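PDB 7LT2: cyclic GMP-AMP synthase-like receptor from Tribolium castaneum, which senses double-stranded RNA and, as a nucleotidyltransferase, makes cyclic GMP-AMP from ATP and GTP in innate immunity. Local coordinates for residues A261-I265 against V304-L309. Sequence-based numbering, arbitrary orientation.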
loop_
_atom_site.group_PDB
_atom_site.type_symbol
_atom_site.label_atom_id
_atom_site.label_comp_id
_atom_site.label_asym_id
_atom_site.label_seq_id
_atom_site.Cartn_x
_atom_site.Cartn_y
_atom_site.Cartn_z
ATOM N N ALA A 261 -12.640 10.703 7.775
ATOM C CA ALA A 261 -13.847 10.159 7.156
ATOM C C ALA A 261 -13.585 8.796 6.527
ATOM O O ALA A 261 -14.419 7.886 6.628
ATOM C CB ALA A 261 -14.388 11.139 6.113
ATOM N N VAL A 262 -12.434 8.634 5.866
ATOM C CA VAL A 262 -12.115 7.339 5.267
ATOM C C VAL A 262 -12.030 6.271 6.343
ATOM O O VAL A 262 -12.565 5.168 6.189
ATOM C CB VAL A 262 -10.807 7.406 4.461
ATOM C CG1 VAL A 262 -10.426 6.005 3.973
ATOM C CG2 VAL A 262 -10.953 8.334 3.281
ATOM N N LYS A 263 -11.353 6.584 7.448
ATOM C CA LYS A 263 -11.131 5.590 8.490
ATOM C C LYS A 263 -12.419 5.250 9.225
ATOM O O LYS A 263 -12.623 4.089 9.596
ATOM C CB LYS A 263 -10.045 6.086 9.449
ATOM C CG LYS A 263 -8.637 6.010 8.823
ATOM C CD LYS A 263 -7.555 6.485 9.779
ATOM C CE LYS A 263 -7.442 8.002 9.768
ATOM N NZ LYS A 263 -6.257 8.467 10.543
ATOM N N LEU A 264 -13.309 6.232 9.413
ATOM C CA LEU A 264 -14.615 5.940 10.001
ATOM C C LEU A 264 -15.395 4.963 9.132
ATOM O O LEU A 264 -16.013 4.024 9.643
ATOM C CB LEU A 264 -15.412 7.234 10.196
ATOM C CG LEU A 264 -14.895 8.211 11.252
ATOM C CD1 LEU A 264 -15.507 9.593 11.054
ATOM C CD2 LEU A 264 -15.203 7.695 12.643
ATOM N N ILE A 265 -15.371 5.166 7.812
ATOM C CA ILE A 265 -16.059 4.242 6.916
ATOM C C ILE A 265 -15.362 2.884 6.905
ATOM O O ILE A 265 -16.024 1.838 6.909
ATOM C CB ILE A 265 -16.172 4.849 5.505
ATOM C CG1 ILE A 265 -17.111 6.061 5.537
ATOM C CG2 ILE A 265 -16.653 3.803 4.501
ATOM C CD1 ILE A 265 -17.226 6.794 4.216
ATOM N N VAL A 304 -18.988 15.657 6.219
ATOM C CA VAL A 304 -18.145 14.923 5.277
ATOM C C VAL A 304 -18.381 13.422 5.414
ATOM O O VAL A 304 -18.521 12.706 4.414
ATOM C CB VAL A 304 -16.662 15.288 5.482
ATOM C CG1 VAL A 304 -15.763 14.449 4.562
ATOM C CG2 VAL A 304 -16.437 16.770 5.224
ATOM N N PHE A 305 -18.431 12.926 6.652
ATOM C CA PHE A 305 -18.671 11.502 6.878
ATOM C C PHE A 305 -20.019 11.068 6.312
ATOM O O PHE A 305 -20.107 10.069 5.588
ATOM C CB PHE A 305 -18.590 11.191 8.376
ATOM C CG PHE A 305 -19.072 9.804 8.743
ATOM C CD1 PHE A 305 -18.322 8.683 8.420
ATOM C CD2 PHE A 305 -20.260 9.630 9.435
ATOM C CE1 PHE A 305 -18.758 7.412 8.759
ATOM C CE2 PHE A 305 -20.703 8.361 9.780
ATOM C CZ PHE A 305 -19.953 7.251 9.442
ATOM N N MET A 306 -21.087 11.799 6.643
ATOM C CA MET A 306 -22.416 11.416 6.178
ATOM C C MET A 306 -22.522 11.483 4.662
ATOM O O MET A 306 -23.140 10.614 4.033
ATOM C CB MET A 306 -23.479 12.308 6.821
ATOM C CG MET A 306 -23.691 12.050 8.305
ATOM S SD MET A 306 -24.217 10.358 8.644
ATOM C CE MET A 306 -25.695 10.271 7.642
ATOM N N THR A 307 -21.937 12.512 4.052
ATOM C CA THR A 307 -22.065 12.659 2.609
ATOM C C THR A 307 -21.266 11.594 1.870
ATOM O O THR A 307 -21.769 10.997 0.910
ATOM C CB THR A 307 -21.630 14.057 2.180
ATOM O OG1 THR A 307 -22.556 15.013 2.708
ATOM C CG2 THR A 307 -21.611 14.164 0.660
ATOM N N THR A 308 -20.027 11.330 2.305
ATOM C CA THR A 308 -19.228 10.312 1.628
ATOM C C THR A 308 -19.772 8.916 1.897
ATOM O O THR A 308 -19.675 8.043 1.032
ATOM C CB THR A 308 -17.749 10.402 2.028
ATOM O OG1 THR A 308 -17.591 10.287 3.451
ATOM C CG2 THR A 308 -17.143 11.718 1.552
ATOM N N LEU A 309 -20.370 8.695 3.072
ATOM C CA LEU A 309 -20.996 7.404 3.342
ATOM C C LEU A 309 -22.167 7.154 2.400
ATOM O O LEU A 309 -22.327 6.044 1.879
ATOM C CB LEU A 309 -21.457 7.328 4.799
ATOM C CG LEU A 309 -22.206 6.058 5.231
ATOM C CD1 LEU A 309 -21.347 4.804 5.089
ATOM C CD2 LEU A 309 -22.714 6.191 6.661
#
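With chi1 at 169°, the ring of Phe305 swings away from its own backbone N and reaches helix 258-272, where Leu264 and Ile265 receive it; the Ile265 chain, its CG1 opposite the carbonyl carbon (chi1 -67°) and extended at chi2, carries CD1 to the next turn of helix 301-318. Leu264 lies roughly at right angles to Phe305, its CB 3.6 Å from Phe305 CE1, while Ile265 CG1 sits 3.9 Å from that same CE1. Beyond the ring, Ile265 CD1 comes within 3.6 Å of Thr308 OG1 and 4.3 Å of Leu309 CB. At Ala261 the small side chain lets the backbones draw close, with CA 5.0 Å from Phe305 CA and CB 3.9 Å from Val304 CG1. The short helix segments cross at -59°, 9.5 Å apart at their axes, within the Mab-21 HhH/H2TH-like domain. Ile265 also lies close to Ile281, a probable ATP-binding residue, and Phe285 packs on Ile265 and Thr308. The buried Thr308 hydroxyl donates to Val304 O (2.8 Å), which also accepts a bond from Thr308 N, arriving from the opposite face of its plane. The helices therefore meet mainly through apolar van der Waals contact, without hydrogen bonds between the segments.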